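Long-range contacts in HP0420 homologue (Helicobacter felis, PDB 3LW3), which is of unknown function but adopts the hotdog fold of thioesterases and dehydratases, and so may act on acyl thioesters: residues G36-C41 and L69-K74; M82-L87 and G126-L131. All coordinates share one frame; numbering follows the deposited sequence.

Contact 1. Residues G36-C41 and L69-K74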
loop_
_atom_site.group_PDB
_atom_site.type_symbol
_atom_site.label_atom_id
_atom_site.label_comp_id
_atom_site.label_asym_id
_atom_site.label_seq_id
_atom_site.Cartn_x
_atom_site.Cartn_y
_atom_site.Cartn_z
ATOM N N GLY B 36 -7.856 -4.305 19.754
ATOM C CA GLY B 36 -8.428 -4.575 18.438
ATOM C C GLY B 36 -8.423 -3.348 17.494
ATOM O O GLY B 36 -9.078 -3.392 16.439
ATOM N N LYS B 37 -7.734 -2.271 17.881
ATOM C CA LYS B 37 -7.646 -1.030 17.077
ATOM C C LYS B 37 -6.203 -0.534 16.984
ATOM O O LYS B 37 -5.330 -0.897 17.789
ATOM C CB LYS B 37 -8.462 0.090 17.721
ATOM C CG LYS B 37 -9.928 -0.251 17.932
ATOM C CD LYS B 37 -10.639 0.839 18.729
ATOM C CE LYS B 37 -12.098 0.437 19.057
ATOM N NZ LYS B 37 -12.726 1.413 20.026
ATOM N N ALA B 38 -5.990 0.385 16.044
ATOM C CA ALA B 38 -4.750 1.160 15.952
ATOM C C ALA B 38 -5.021 2.422 15.175
ATOM O O ALA B 38 -5.915 2.467 14.306
ATOM C CB ALA B 38 -3.672 0.363 15.272
ATOM N N THR B 39 -4.210 3.432 15.455
ATOM C CA THR B 39 -4.236 4.686 14.666
ATOM C C THR B 39 -2.815 5.020 14.280
ATOM O O THR B 39 -1.910 4.975 15.113
ATOM C CB THR B 39 -4.823 5.859 15.466
ATOM O OG1 THR B 39 -6.189 5.619 15.769
ATOM C CG2 THR B 39 -4.750 7.133 14.723
ATOM N N VAL B 40 -2.614 5.346 13.011
ATOM C CA VAL B 40 -1.357 5.930 12.542
ATOM C C VAL B 40 -1.671 7.249 11.868
ATOM O O VAL B 40 -2.822 7.478 11.391
ATOM C CB VAL B 40 -0.591 4.980 11.593
ATOM C CG1 VAL B 40 -0.485 3.567 12.196
ATOM C CG2 VAL B 40 -1.219 4.941 10.200
ATOM N N CYS B 41 -0.659 8.098 11.740
ATOM C CA CYS B 41 -0.842 9.397 11.123
ATOM C C CYS B 41 0.178 9.629 9.998
ATOM O O CYS B 41 1.394 9.536 10.207
ATOM C CB CYS B 41 -0.725 10.506 12.161
ATOM S SG CYS B 41 -1.075 12.130 11.417
ATOM N N LEU B 69 -2.349 -3.837 10.170
ATOM C CA LEU B 69 -1.454 -4.809 10.839
ATOM C C LEU B 69 -1.338 -4.503 12.339
ATOM O O LEU B 69 -1.366 -5.412 13.152
ATOM C CB LEU B 69 -0.095 -4.861 10.145
ATOM C CG LEU B 69 -0.160 -5.580 8.792
ATOM C CD1 LEU B 69 1.055 -5.323 7.815
ATOM C CD2 LEU B 69 -0.305 -7.081 9.072
ATOM N N CYS B 70 -1.225 -3.225 12.706
ATOM C CA CYS B 70 -1.116 -2.854 14.114
ATOM C C CYS B 70 -2.373 -3.150 14.956
ATOM O O CYS B 70 -2.276 -3.431 16.163
ATOM C CB CYS B 70 -0.743 -1.383 14.248
ATOM S SG CYS B 70 0.895 -0.977 13.675
ATOM N N ALA B 71 -3.540 -3.116 14.344
ATOM C CA ALA B 71 -4.779 -3.405 15.057
ATOM C C ALA B 71 -4.818 -4.853 15.560
ATOM O O ALA B 71 -5.364 -5.115 16.639
ATOM C CB ALA B 71 -6.015 -3.155 14.119
ATOM N N LEU B 72 -4.292 -5.763 14.748
ATOM C CA LEU B 72 -4.222 -7.185 15.120
ATOM C C LEU B 72 -2.941 -7.479 15.933
ATOM O O LEU B 72 -2.968 -8.252 16.904
ATOM C CB LEU B 72 -4.272 -8.066 13.874
ATOM C CG LEU B 72 -4.188 -9.558 14.134
ATOM C CD1 LEU B 72 -5.370 -9.910 14.988
ATOM C CD2 LEU B 72 -4.213 -10.239 12.800
ATOM N N ASN B 73 -1.832 -6.842 15.551
ATOM C CA ASN B 73 -0.563 -6.897 16.270
ATOM C C ASN B 73 -0.069 -8.327 16.553
ATOM O O ASN B 73 0.278 -8.646 17.674
ATOM C CB ASN B 73 -0.630 -6.091 17.583
ATOM C CG ASN B 73 0.739 -5.887 18.224
ATOM O OD1 ASN B 73 0.839 -5.778 19.449
ATOM N ND2 ASN B 73 1.792 -5.889 17.425
ATOM N N LYS B 74 -0.053 -9.166 15.530
ATOM C CA LYS B 74 0.460 -10.529 15.639
ATOM C C LYS B 74 1.758 -10.729 14.850
ATOM O O LYS B 74 1.866 -10.341 13.668
ATOM C CB LYS B 74 -0.569 -11.537 15.148
ATOM C CG LYS B 74 -1.874 -11.475 15.884
ATOM C CD LYS B 74 -2.013 -12.666 16.847
ATOM C CE LYS B 74 -2.757 -12.295 18.144
ATOM N NZ LYS B 74 -4.219 -12.542 18.063
HETATM O O HOH W 1 -5.349 -5.559 19.592
#

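Contact 2. Residues M82-L87 and G126-L131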
loop_
_atom_site.group_PDB
_atom_site.type_symbol
_atom_site.label_atom_id
_atom_site.label_comp_id
_atom_site.label_asym_id
_atom_site.label_seq_id
_atom_site.Cartn_x
_atom_site.Cartn_y
_atom_site.Cartn_z
ATOM N N MET B 82 -7.029 -6.873 -0.041
ATOM C CA MET B 82 -7.688 -5.655 0.393
ATOM C C MET B 82 -8.634 -5.140 -0.663
ATOM O O MET B 82 -8.460 -5.398 -1.854
ATOM C CB MET B 82 -6.631 -4.573 0.677
ATOM C CG MET B 82 -5.927 -4.067 -0.583
ATOM S SD MET B 82 -4.511 -2.982 -0.232
ATOM C CE MET B 82 -3.354 -4.053 0.575
ATOM N N LYS B 83 -9.654 -4.417 -0.211
ATOM C CA LYS B 83 -10.573 -3.696 -1.069
ATOM C C LYS B 83 -10.625 -2.276 -0.505
ATOM O O LYS B 83 -10.993 -2.074 0.659
ATOM C CB LYS B 83 -11.946 -4.318 -1.012
ATOM C CG LYS B 83 -12.853 -3.814 -2.143
ATOM C CD LYS B 83 -13.542 -2.482 -1.776
ATOM C CE LYS B 83 -13.980 -1.690 -3.037
ATOM N NZ LYS B 83 -12.865 -1.660 -4.040
ATOM N N VAL B 84 -10.249 -1.286 -1.301
ATOM C CA VAL B 84 -10.037 0.056 -0.753
ATOM C C VAL B 84 -10.541 1.133 -1.708
ATOM O O VAL B 84 -10.487 0.975 -2.962
ATOM C CB VAL B 84 -8.548 0.349 -0.352
ATOM C CG1 VAL B 84 -8.005 -0.698 0.584
ATOM C CG2 VAL B 84 -7.697 0.472 -1.555
ATOM N N ASN B 85 -11.012 2.218 -1.106
ATOM C CA ASN B 85 -11.528 3.401 -1.828
ATOM C C ASN B 85 -10.704 4.612 -1.408
ATOM O O ASN B 85 -10.589 4.931 -0.201
ATOM C CB ASN B 85 -12.991 3.676 -1.488
ATOM C CG ASN B 85 -13.907 2.536 -1.898
ATOM O OD1 ASN B 85 -14.804 2.155 -1.144
ATOM N ND2 ASN B 85 -13.687 1.985 -3.070
ATOM N N LEU B 86 -10.089 5.239 -2.402
ATOM C CA LEU B 86 -9.302 6.441 -2.209
ATOM C C LEU B 86 -10.240 7.581 -2.551
ATOM O O LEU B 86 -10.450 7.902 -3.732
ATOM C CB LEU B 86 -8.025 6.438 -3.064
ATOM C CG LEU B 86 -6.980 5.393 -2.633
ATOM C CD1 LEU B 86 -7.381 3.980 -2.866
ATOM C CD2 LEU B 86 -5.612 5.620 -3.310
ATOM N N LEU B 87 -10.881 8.156 -1.534
ATOM C CA LEU B 87 -12.019 9.066 -1.779
ATOM C C LEU B 87 -11.660 10.448 -2.314
ATOM O O LEU B 87 -12.489 11.129 -2.915
ATOM C CB LEU B 87 -12.916 9.186 -0.538
ATOM C CG LEU B 87 -13.439 7.852 -0.007
ATOM C CD1 LEU B 87 -14.240 8.018 1.244
ATOM C CD2 LEU B 87 -14.319 7.249 -1.074
ATOM N N GLY B 126 -11.223 1.256 3.716
ATOM C CA GLY B 126 -10.844 -0.031 3.187
ATOM C C GLY B 126 -11.031 -1.179 4.134
ATOM O O GLY B 126 -11.043 -0.950 5.335
ATOM N N ASP B 127 -11.167 -2.385 3.588
ATOM C CA ASP B 127 -11.126 -3.633 4.369
ATOM C C ASP B 127 -9.890 -4.448 3.978
ATOM O O ASP B 127 -9.616 -4.629 2.778
ATOM C CB ASP B 127 -12.405 -4.452 4.164
ATOM C CG ASP B 127 -13.616 -3.751 4.744
ATOM O OD1 ASP B 127 -13.564 -3.391 5.925
ATOM O OD2 ASP B 127 -14.607 -3.483 4.025
ATOM N N PHE B 128 -9.137 -4.901 4.971
ATOM C CA PHE B 128 -7.917 -5.676 4.759
ATOM C C PHE B 128 -8.136 -7.078 5.324
ATOM O O PHE B 128 -8.716 -7.225 6.394
ATOM C CB PHE B 128 -6.732 -5.032 5.485
ATOM C CG PHE B 128 -6.380 -3.678 4.931
ATOM C CD1 PHE B 128 -5.338 -3.540 4.046
ATOM C CD2 PHE B 128 -7.174 -2.560 5.249
ATOM C CE1 PHE B 128 -5.057 -2.292 3.484
ATOM C CE2 PHE B 128 -6.903 -1.323 4.713
ATOM C CZ PHE B 128 -5.862 -1.196 3.798
ATOM N N GLU B 129 -7.651 -8.086 4.632
ATOM C CA GLU B 129 -7.715 -9.444 5.147
ATOM C C GLU B 129 -6.277 -9.772 5.536
ATOM O O GLU B 129 -5.336 -9.493 4.760
ATOM C CB GLU B 129 -8.229 -10.427 4.099
ATOM C CG GLU B 129 -9.517 -9.982 3.416
ATOM C CD GLU B 129 -10.719 -9.956 4.330
ATOM O OE1 GLU B 129 -10.727 -10.782 5.273
ATOM O OE2 GLU B 129 -11.657 -9.112 4.108
ATOM N N ILE B 130 -6.103 -10.336 6.738
ATOM C CA ILE B 130 -4.807 -10.654 7.271
ATOM C C ILE B 130 -4.755 -12.117 7.627
ATOM O O ILE B 130 -5.690 -12.605 8.244
ATOM C CB ILE B 130 -4.439 -9.775 8.505
ATOM C CG1 ILE B 130 -4.362 -8.267 8.101
ATOM C CG2 ILE B 130 -3.174 -10.317 9.157
ATOM C CD1 ILE B 130 -4.252 -7.315 9.279
ATOM N N LEU B 131 -3.700 -12.813 7.195
ATOM C CA LEU B 131 -3.480 -14.233 7.542
ATOM C C LEU B 131 -2.420 -14.365 8.654
ATOM O O LEU B 131 -1.414 -13.626 8.662
ATOM C CB LEU B 131 -3.027 -15.048 6.326
ATOM C CG LEU B 131 -3.912 -15.102 5.082
ATOM C CD1 LEU B 131 -3.326 -16.067 4.059
ATOM C CD2 LEU B 131 -5.377 -15.446 5.418
#

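Contact 1. Residues G36-C41 and L69-K74
A71 lies over one face of the K37-A38 peptide, its CA 3.7 Å from K37 C and its CB on the same side, while K37 CB leaves from the other face, pointing away from the helix. The C70-A71 peptide is met in the same manner, with A38 CB standing almost directly above A71 N at 3.6 Å. The methyl of A38 also touches C70 CB, at 3.6 Å. Alanines suit both places, because a side chain of one methyl lets strand and helix run so close that K37 CA and A71 CA are 4.2 Å apart. C70 SG stands beside its backbone N, anti to the carbonyl carbon (chi1 -67°), and the touch on A38 is made by CB. Beside these faces, G36 CA makes a CH...O contact with A71 O at 3.6 Å, and a water accepts from G36 N (2.8 Å) and donates to A71 O, satisfying two backbone groups that do not bond each other directly. The positive phi of G36 favours glycine in the turn before the strand. Around this joint, strand 37-42 lies between strands 29-34 and 96-105, which add a residue each to the packing: F33 of the first touches A38, and A100 of the second touches A71.

Contact 2. Residues M82-L87 and G126-L131
M82 and F128 are brought side by side by their first torsions: M82 CG lies between the backbone N and the carbonyl carbon (chi1 69°), the crowded position, whereas F128 CG sits beside its own N (chi1 -65°). This is a Met-aromatic contact on an antiparallel strand pair of the hotdog fold, whose curved sheet wraps a central helix. The sulfur approaches obliquely, M82 SD lying 4.9 Å from the centre of the F128 ring, and the bend at chi3 (66°) places CE by the ring too, 3.8 Å from F128 CE1. A flexible, polarisable thioether suits such a place against a broad ring. M82 CB meets the same ring at CD1, and V84 approaches it obliquely, CG1 being 3.9 Å from F128 CZ. All three side chains belong to the buried, helix-facing side, where V61 touches M82 and A64 and S65 touch F128. On the other side are the polar K83 and D127, the hydrogen-bonded pair of the ladder, joined by K83 N to D127 O and D127 N to K83 O, both 3.0 Å. The carboxylate of D127 forms a salt bridge with R113. Strand 77-86 is outermost within its chain, yet M82 to N85 pair antiparallel with a strand of the second subunit, carrying the sheet across the dimer. At the non-hydrogen-bonded pair V84-G126, glycine suits its place because a CB on G126 would clash with V84 CG1, which rests 3.9 Å from G126 CA.

In the fold
From the N terminus, the chain first lays down strands 29-34 and 37-42, then passes through the short strand 54-55 into helix 57-72. Contact 1 closes the loop of 27 residues between C41 and L69, setting the last turn of the helix against the start of strand 37-42. Strand 77-86 follows, and a second loop of 38 residues, rich in strand and without helix, is closed by contact 2 when strand 121-132 returns beside it. The loops run in series, neither nesting nor crossing. Contact 1 ties helix to sheet, contact 2 one sheet strand to another. Their centres lie about 14 Å apart, and they meet directly where L69 and L72 pack on I130.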